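Local coordinates for uncharacterized protein (Bordetella bronchiseptica, PDB 4XG0) that probably phosphorylates acid sugars in a catabolic pathway, as a member of the DUF1537 kinase family, at residues A[287-292]-A[321-326]; A[351-356]-A[419-424]; A[380-385]-A[410-415]. All coordinates share one frame; numbering follows the deposited sequence. Where two conformers were deposited one is given.

Contact 1 (A[287-292]-A[321-326])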
loop_
_atom_site.group_PDB
_atom_site.type_symbol
_atom_site.label_atom_id
_atom_site.label_comp_id
_atom_site.label_asym_id
_atom_site.label_seq_id
_atom_site.Cartn_x
_atom_site.Cartn_y
_atom_site.Cartn_z
ATOM N N PRO A 287 -15.216 23.504 14.725
ATOM C CA PRO A 287 -16.127 24.584 15.106
ATOM C C PRO A 287 -16.458 24.628 16.588
ATOM O O PRO A 287 -16.377 23.625 17.272
ATOM C CB PRO A 287 -17.400 24.242 14.315
ATOM C CG PRO A 287 -17.395 22.772 14.221
ATOM C CD PRO A 287 -15.918 22.389 14.064
ATOM N N THR A 288 -16.846 25.805 17.061
ATOM C CA THR A 288 -17.411 25.951 18.384
ATOM C C THR A 288 -18.843 25.447 18.343
ATOM O O THR A 288 -19.368 25.161 17.270
ATOM C CB THR A 288 -17.463 27.419 18.796
ATOM O OG1 THR A 288 -18.386 28.101 17.944
ATOM C CG2 THR A 288 -16.107 28.047 18.654
ATOM N N LEU A 289 -19.475 25.352 19.508
ATOM C CA LEU A 289 -20.844 24.890 19.598
ATOM C C LEU A 289 -21.753 25.773 18.766
ATOM O O LEU A 289 -22.642 25.282 18.072
ATOM C CB LEU A 289 -21.317 24.945 21.040
ATOM C CG LEU A 289 -20.828 23.803 21.920
ATOM C CD1 LEU A 289 -21.291 24.077 23.334
ATOM C CD2 LEU A 289 -21.397 22.500 21.386
ATOM N N ALA A 290 -21.543 27.080 18.862
ATOM C CA ALA A 290 -22.347 28.023 18.092
ATOM C C ALA A 290 -22.132 27.824 16.587
ATOM O O ALA A 290 -23.091 27.811 15.812
ATOM C CB ALA A 290 -22.010 29.434 18.485
ATOM N N GLN A 291 -20.882 27.655 16.169
ATOM C CA GLN A 291 -20.590 27.468 14.738
ATOM C C GLN A 291 -21.147 26.163 14.186
ATOM O O GLN A 291 -21.678 26.122 13.062
ATOM C CB GLN A 291 -19.078 27.552 14.487
ATOM C CG GLN A 291 -18.487 28.951 14.735
ATOM C CD GLN A 291 -16.960 28.964 14.739
ATOM O OE1 GLN A 291 -16.307 27.969 15.071
ATOM N NE2 GLN A 291 -16.388 30.092 14.349
ATOM N N LEU A 292 -21.020 25.085 14.956
ATOM C CA LEU A 292 -21.526 23.796 14.539
ATOM C C LEU A 292 -23.042 23.855 14.204
ATOM O O LEU A 292 -23.488 23.171 13.274
ATOM C CB LEU A 292 -21.227 22.754 15.605
ATOM C CG LEU A 292 -21.726 21.355 15.304
ATOM C CD1 LEU A 292 -21.279 20.867 13.935
ATOM C CD2 LEU A 292 -21.213 20.453 16.419
ATOM N N LEU A 321 -14.019 17.851 13.694
ATOM C CA LEU A 321 -13.755 17.695 15.113
ATOM C C LEU A 321 -14.871 18.305 15.980
ATOM O O LEU A 321 -15.136 19.507 15.914
ATOM C CB LEU A 321 -12.416 18.355 15.436
ATOM C CG LEU A 321 -11.906 18.195 16.876
ATOM C CD1 LEU A 321 -11.856 16.714 17.240
ATOM C CD2 LEU A 321 -10.542 18.872 17.030
ATOM N N ALA A 322 -15.509 17.477 16.807
ATOM C CA ALA A 322 -16.607 17.936 17.658
ATOM C C ALA A 322 -16.109 18.819 18.773
ATOM O O ALA A 322 -15.088 18.528 19.361
ATOM C CB ALA A 322 -17.330 16.758 18.261
ATOM N N PRO A 323 -16.835 19.900 19.078
ATOM C CA PRO A 323 -16.577 20.548 20.367
ATOM C C PRO A 323 -17.343 19.821 21.481
ATOM O O PRO A 323 -18.305 19.083 21.222
ATOM C CB PRO A 323 -17.122 21.953 20.147
ATOM C CG PRO A 323 -18.209 21.784 19.196
ATOM C CD PRO A 323 -17.816 20.653 18.275
ATOM N N GLU A 324 -16.913 20.031 22.716
ATOM C CA GLU A 324 -17.603 19.496 23.877
ATOM C C GLU A 324 -18.963 20.170 24.070
ATOM O O GLU A 324 -19.137 21.338 23.721
ATOM C CB GLU A 324 -16.721 19.706 25.122
ATOM C CG GLU A 324 -17.274 19.110 26.407
ATOM C CD GLU A 324 -16.182 18.533 27.315
ATOM O OE1 GLU A 324 -14.983 18.550 26.935
ATOM O OE2 GLU A 324 -16.531 18.051 28.416
ATOM N N GLY A 325 -19.919 19.419 24.614
ATOM C CA GLY A 325 -21.212 19.954 24.998
ATOM C C GLY A 325 -22.361 19.615 24.062
ATOM O O GLY A 325 -22.375 18.583 23.379
ATOM N N ARG A 326 -23.355 20.485 24.060
ATOM C CA ARG A 326 -24.509 20.298 23.194
ATOM C C ARG A 326 -24.807 21.601 22.483
ATOM O O ARG A 326 -24.494 22.676 22.992
ATOM C CB ARG A 326 -25.724 19.869 24.019
ATOM C CG ARG A 326 -26.119 20.879 25.081
ATOM C CD ARG A 326 -27.522 20.617 25.582
ATOM N NE ARG A 326 -27.569 19.455 26.462
ATOM C CZ ARG A 326 -28.670 18.759 26.723
ATOM N NH1 ARG A 326 -28.615 17.722 27.546
ATOM N NH2 ARG A 326 -29.828 19.094 26.164
HETATM O O HOH W 1 -14.503 21.536 17.507
#
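Pro323 packs under the first turn of helix 289-292, which starts with a capping box. In that box Thr288 N donates to Gln291 OE1 and Gln291 N donates to Thr288 OG1, with N-H...acceptor angles of 167° and 165°. The tight part is the Pro323 ring. Its CG lies 3.2 Å from Pro287 O, and its CD lies 3.9 Å from Leu292 CD2. The Leu292 side chain comes at the ring obliquely. Val335 of helix 334-349 also touches Leu292, so this side is well covered. Leu289 is more exposed but still closely packed. Its chi1 of -78° turns the forked end toward the 324-326 backbone. Both methyls, CD1 and CD2, lie 3.5 Å from Glu324 O and from Arg326 O, and CD2 also reaches Pro323 CG. The solvent side is at Glu324 and Arg326, whose side chains start away from the helix; Arg326 NH2 bonds to Leu330 O. The contact joins the start of helix 289-292, just after strand 283-285, to the loop after strand 317-321. The two segments are also bridged by one water, which donates to Pro287 O at 2.8 Å and to Leu321 O at 2.7 Å.

Contact 2 (A[351-356]-A[419-424])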
loop_
_atom_site.group_PDB
_atom_site.type_symbol
_atom_site.label_atom_id
_atom_site.label_comp_id
_atom_site.label_asym_id
_atom_site.label_seq_id
_atom_site.Cartn_x
_atom_site.Cartn_y
_atom_site.Cartn_z
ATOM N N GLY A 351 -17.836 13.547 -2.586
ATOM C CA GLY A 351 -17.225 12.242 -2.720
ATOM C C GLY A 351 -16.161 12.087 -1.654
ATOM O O GLY A 351 -15.717 13.072 -1.078
ATOM N N ALA A 352 -15.796 10.837 -1.377
ATOM C CA ALA A 352 -14.774 10.517 -0.397
ATOM C C ALA A 352 -14.298 9.118 -0.687
ATOM O O ALA A 352 -15.045 8.271 -1.209
ATOM C CB ALA A 352 -15.326 10.623 1.034
ATOM N N ALA A 353 -13.039 8.874 -0.363
ATOM C CA ALA A 353 -12.477 7.560 -0.465
ATOM C C ALA A 353 -12.992 6.619 0.612
ATOM O O ALA A 353 -12.933 5.409 0.448
ATOM C CB ALA A 353 -10.939 7.661 -0.373
ATOM N N GLY A 354 -13.495 7.199 1.703
ATOM C CA GLY A 354 -14.021 6.483 2.851
ATOM C C GLY A 354 -14.241 7.426 4.024
ATOM O O GLY A 354 -13.917 8.622 3.950
ATOM N N VAL A 355 -14.797 6.872 5.096
ATOM C CA VAL A 355 -15.062 7.584 6.326
ATOM C C VAL A 355 -14.505 6.808 7.494
ATOM O O VAL A 355 -14.554 5.577 7.524
ATOM C CB VAL A 355 -16.570 7.778 6.554
ATOM C CG1 VAL A 355 -16.815 8.584 7.850
ATOM C CG2 VAL A 355 -17.163 8.462 5.394
ATOM N N VAL A 356 -13.949 7.542 8.448
ATOM C CA VAL A 356 -13.515 6.983 9.707
ATOM C C VAL A 356 -14.303 7.711 10.807
ATOM O O VAL A 356 -14.427 8.947 10.795
ATOM C CB VAL A 356 -11.996 7.233 9.943
ATOM C CG1 VAL A 356 -11.578 6.670 11.267
ATOM C CG2 VAL A 356 -11.167 6.648 8.835
ATOM N N ALA A 419 -5.257 3.024 5.905
ATOM C CA ALA A 419 -5.772 1.673 5.671
ATOM C C ALA A 419 -6.820 1.676 4.594
ATOM O O ALA A 419 -6.897 0.735 3.810
ATOM C CB ALA A 419 -6.340 1.112 6.909
ATOM N N ILE A 420 -7.636 2.720 4.576
ATOM C CA ILE A 420 -8.710 2.796 3.571
ATOM C C ILE A 420 -8.054 2.997 2.211
ATOM O O ILE A 420 -8.377 2.331 1.226
ATOM C CB ILE A 420 -9.694 3.931 3.868
ATOM C CG1 ILE A 420 -10.622 3.560 5.041
ATOM C CG2 ILE A 420 -10.546 4.233 2.646
ATOM C CD1 ILE A 420 -11.391 4.749 5.638
ATOM N N ARG A 421 -7.113 3.932 2.154
ATOM C CA ARG A 421 -6.504 4.274 0.880
ATOM C C ARG A 421 -5.766 3.081 0.304
ATOM O O ARG A 421 -5.789 2.850 -0.882
ATOM C CB ARG A 421 -5.517 5.410 1.064
ATOM C CG ARG A 421 -6.158 6.659 1.516
ATOM C CD ARG A 421 -5.296 7.870 1.305
ATOM N NE ARG A 421 -6.238 8.944 1.093
ATOM C CZ ARG A 421 -6.784 9.223 -0.083
ATOM N NH1 ARG A 421 -6.416 8.569 -1.180
ATOM N NH2 ARG A 421 -7.667 10.185 -0.161
ATOM N N GLU A 422 -5.098 2.330 1.181
ATOM C CA GLU A 422 -4.176 1.289 0.759
ATOM C C GLU A 422 -4.787 -0.094 0.608
ATOM O O GLU A 422 -4.083 -1.081 0.544
ATOM C CB GLU A 422 -3.008 1.250 1.720
ATOM C CG GLU A 422 -2.187 2.519 1.612
ATOM C CD GLU A 422 -0.910 2.474 2.419
ATOM O OE1 GLU A 422 -0.806 1.674 3.382
ATOM O OE2 GLU A 422 -0.034 3.287 2.091
ATOM N N ARG A 423 -6.121 -0.145 0.597
ATOM C CA ARG A 423 -6.840 -1.365 0.303
ATOM C C ARG A 423 -7.497 -1.236 -1.051
ATOM O O ARG A 423 -8.029 -0.177 -1.376
ATOM C CB ARG A 423 -7.904 -1.622 1.362
ATOM C CG ARG A 423 -8.827 -2.764 1.035
ATOM C CD ARG A 423 -9.512 -3.301 2.258
ATOM N NE ARG A 423 -8.539 -3.958 3.118
ATOM C CZ ARG A 423 -8.253 -5.259 3.072
ATOM N NH1 ARG A 423 -7.335 -5.746 3.890
ATOM N NH2 ARG A 423 -8.875 -6.069 2.222
ATOM N N ARG A 424 -7.446 -2.319 -1.803
ATOM C CA ARG A 424 -8.139 -2.434 -3.078
ATOM C C ARG A 424 -9.560 -2.896 -2.763
ATOM O O ARG A 424 -9.759 -3.931 -2.119
ATOM C CB ARG A 424 -7.450 -3.439 -3.966
ATOM C CG ARG A 424 -8.109 -3.558 -5.327
ATOM C CD ARG A 424 -7.991 -2.241 -6.092
ATOM N NE ARG A 424 -8.529 -2.399 -7.444
ATOM C CZ ARG A 424 -9.364 -1.554 -8.041
ATOM N NH1 ARG A 424 -9.807 -0.468 -7.423
ATOM N NH2 ARG A 424 -9.777 -1.817 -9.285
#
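The Arg421 guanidinium has the methyl of Ala353 over one face, with Ala353 CB 4.1 Å from Arg421 NH2. The same NH2 forms a salt bridge with Asp316 and a weak hydrogen bond to Gly257 O. The charge is therefore answered outside the two segments, while Ala353 offers only an apolar surface. The arginine chain is extended from CG to NE, which carries the flat group out to that methyl. Ile420 makes most of the remaining contact. Its CG2 is anti to the backbone N, while CG1 lies beside that N (chi1 -75°), so its two branches reach different points of segment 351-356. CG2 comes to 3.5 Å from Ala353 O and 4.1 Å from Gly354 CA. With no side chain at Gly354, the helix comes near the backbone here, and Gly354 CA and Ile420 CA are 6.5 Å apart. The other branch ends in CD1, 3.7 Å from Val356 CG2 and 3.8 Å from Val355 O. The Val356 and Ile420 side chains meet at an oblique angle. Helix 412-421 is thus laid on the C-terminal sheet at strand 354-358. Ile420 also touches Pro399 and Val401 of the adjacent strand 399-403. The chemistry is apolar across the helix-sheet interface, with methyl groups against methyl groups and backbone, and the guanidinium of Arg421, at the margin, is paired with Asp316.

Contact 3 (A[380-385]-A[410-415]). With SO4 (sulfate ion), chain E.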
loop_
_atom_site.group_PDB
_atom_site.type_symbol
_atom_site.label_atom_id
_atom_site.label_comp_id
_atom_site.label_asym_id
_atom_site.label_seq_id
_atom_site.Cartn_x
_atom_site.Cartn_y
_atom_site.Cartn_z
ATOM N N GLU A 380 -9.424 -5.221 9.181
ATOM C CA GLU A 380 -9.313 -4.230 10.247
ATOM C C GLU A 380 -8.034 -3.419 10.161
ATOM O O GLU A 380 -7.042 -3.865 9.571
ATOM C CB GLU A 380 -9.354 -4.920 11.592
ATOM C CG GLU A 380 -8.180 -5.813 11.809
ATOM C CD GLU A 380 -8.317 -6.627 13.064
ATOM O OE1 GLU A 380 -9.461 -6.721 13.574
ATOM O OE2 GLU A 380 -7.281 -7.159 13.535
ATOM N N VAL A 381 -8.062 -2.231 10.760
ATOM C CA VAL A 381 -6.864 -1.393 10.826
ATOM C C VAL A 381 -5.954 -2.006 11.880
ATOM O O VAL A 381 -4.720 -2.171 11.689
ATOM C CB VAL A 381 -7.225 0.069 11.185
ATOM C CG1 VAL A 381 -5.997 0.974 11.112
ATOM C CG2 VAL A 381 -8.289 0.622 10.273
ATOM N N THR A 382 -6.585 -2.360 12.998
ATOM C CA THR A 382 -5.975 -3.069 14.119
ATOM C C THR A 382 -7.149 -3.651 14.937
ATOM O O THR A 382 -8.291 -3.262 14.726
ATOM C CB THR A 382 -5.097 -2.112 14.951
ATOM O OG1 THR A 382 -4.453 -2.835 16.005
ATOM C CG2 THR A 382 -5.913 -0.983 15.528
ATOM N N GLY A 383 -6.902 -4.577 15.858
ATOM C CA GLY A 383 -8.005 -5.198 16.577
ATOM C C GLY A 383 -8.904 -4.207 17.315
ATOM O O GLY A 383 -8.431 -3.456 18.158
ATOM N N GLY A 384 -10.200 -4.196 17.004
ATOM C CA GLY A 384 -11.105 -3.216 17.600
ATOM C C GLY A 384 -11.322 -1.982 16.734
ATOM O O GLY A 384 -12.147 -1.123 17.045
ATOM N N VAL A 385 -10.598 -1.914 15.619
ATOM C CA VAL A 385 -10.770 -0.842 14.658
ATOM C C VAL A 385 -11.097 -1.487 13.286
ATOM O O VAL A 385 -10.228 -1.671 12.411
ATOM C CB VAL A 385 -9.497 0.016 14.576
ATOM C CG1 VAL A 385 -9.715 1.226 13.664
ATOM C CG2 VAL A 385 -9.085 0.504 15.999
ATOM N N GLN A 410 -1.971 6.989 19.664
ATOM C CA GLN A 410 -2.077 8.338 19.117
ATOM C C GLN A 410 -2.224 8.411 17.593
ATOM O O GLN A 410 -2.955 9.267 17.083
ATOM C CB GLN A 410 -0.842 9.142 19.537
ATOM C CG GLN A 410 -0.726 10.442 18.802
ATOM C CD GLN A 410 0.436 11.270 19.253
ATOM O OE1 GLN A 410 0.369 11.924 20.303
ATOM N NE2 GLN A 410 1.529 11.248 18.475
ATOM N N ASP A 411 -1.515 7.529 16.872
ATOM C CA ASP A 411 -1.514 7.556 15.393
ATOM C C ASP A 411 -2.657 6.756 14.759
ATOM O O ASP A 411 -2.699 6.615 13.541
ATOM C CB ASP A 411 -0.166 7.060 14.829
ATOM C CG ASP A 411 0.060 5.568 15.044
ATOM O OD1 ASP A 411 -0.755 4.944 15.769
ATOM O OD2 ASP A 411 1.107 5.036 14.562
ATOM N N VAL A 412 -3.633 6.331 15.552
ATOM C CA VAL A 412 -4.625 5.375 15.037
ATOM C C VAL A 412 -5.535 5.946 13.952
ATOM O O VAL A 412 -5.932 5.201 13.046
ATOM C CB VAL A 412 -5.468 4.721 16.138
ATOM C CG1 VAL A 412 -6.457 5.698 16.730
ATOM C CG2 VAL A 412 -6.205 3.504 15.560
ATOM N N LEU A 413 -5.848 7.241 13.976
ATOM C CA LEU A 413 -6.723 7.784 12.921
ATOM C C LEU A 413 -5.926 7.972 11.623
ATOM O O LEU A 413 -6.463 7.810 10.524
ATOM C CB LEU A 413 -7.402 9.075 13.341
ATOM C CG LEU A 413 -8.317 8.986 14.569
ATOM C CD1 LEU A 413 -8.796 10.367 14.986
ATOM C CD2 LEU A 413 -9.491 8.104 14.296
ATOM N N ILE A 414 -4.645 8.317 11.763
ATOM C CA ILE A 414 -3.752 8.398 10.619
ATOM C C ILE A 414 -3.680 7.022 9.953
ATOM O O ILE A 414 -3.866 6.875 8.724
ATOM C CB ILE A 414 -2.349 8.866 11.055
ATOM C CG1 ILE A 414 -2.426 10.305 11.544
ATOM C CG2 ILE A 414 -1.369 8.754 9.917
ATOM C CD1 ILE A 414 -1.194 10.743 12.311
ATOM N N ARG A 415 -3.440 6.021 10.769
ATOM C CA ARG A 415 -3.384 4.643 10.288
ATOM C C ARG A 415 -4.696 4.203 9.624
ATOM O O ARG A 415 -4.668 3.492 8.633
ATOM C CB ARG A 415 -3.024 3.687 11.414
ATOM C CG ARG A 415 -1.579 3.840 11.923
ATOM C CD ARG A 415 -1.260 2.791 13.026
ATOM N NE ARG A 415 -1.337 1.415 12.520
ATOM C CZ ARG A 415 -1.436 0.321 13.277
ATOM N NH1 ARG A 415 -1.496 0.412 14.601
ATOM N NH2 ARG A 415 -1.489 -0.883 12.705
HETATM S S SO4 E . -0.744 -3.335 15.580
HETATM O O1 SO4 E . 0.558 -2.981 15.002
HETATM O O2 SO4 E . -1.732 -3.487 14.509
HETATM O O3 SO4 E . -0.641 -4.589 16.340
HETATM O O4 SO4 E . -1.190 -2.263 16.480
#
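Arg415 and Thr382 meet beside a sulfate ion, which probably comes from the crystallisation liquor. Arg415 grips it with two N-H groups. NH2 donates to sulfate O2 at 3.2 Å in a straight bond (180°), and O2 lies at the guanidinium edge, near its plane. NH1 donates to sulfate O4 at 3.3 Å (166°). Thr382 OG1 lies 3.2 Å from sulfate O2 and nearly as close to O4, the two oxygens that Arg415 holds. Arg415 NH2 is also 3.6 Å from Val381 O, which stands oblique to the guanidinium plane. The arginine chain bends at chi3 (63°), and this brings its end round to the anion. Val381 CG1 packs on the helix backbone at Arg415, 3.8 Å from both C and O, and also on Arg415 CB. One turn back along the helix the contact is apolar. There Val412 CG2 is 4.2 Å from Val385 CG2, and these two valines cross at a slant.

Behind these groups, backbone bonds shape the turn and the helix start. Thr382 opens a type II turn that ends at Val385, with Gly384 at its third position. Val385 N donates to Thr382 O at 2.8 Å, and Val381 N is bonded to Val385 O. On the helix, Arg415 N bonds to the carbonyl of Asp411, the N-cap residue. The turn links the antiparallel strands 374-380 and 385-391, so this is a hairpin end packed on the first turns of helix 412-421. Val381 also touches Ala416 and Ala419 of that helix. Val381 and Val385 both rest on Val401 of strand 399-403, and Val412 touches Gln273 of helix 268-279.

Overall arrangement
All three contacts lie in the C-terminal part of the chain. Contact 2 is the buried one. Contacts 1 and 3 are only partly buried. Contacts 2 and 3 share helix 412-421 and touch through Ala419 with Val381 and Val356 with Leu413. Contact 3 is nested within the loop that contact 2 closes. Contact 1 stands apart, its centre 26 and 25 Å from theirs. It is near edge strand 283-285, contact 3 is at the other edge, 374-380, and contact 2 is on inner strand 354-358. Contact 2 sets aliphatic groups between helix and sheet face, with an arginine at the margin. Contact 1 joins a helix start to a loop through a proline, leucines and a water. Contact 3 combines valine packing with a sulfate at its exposed end.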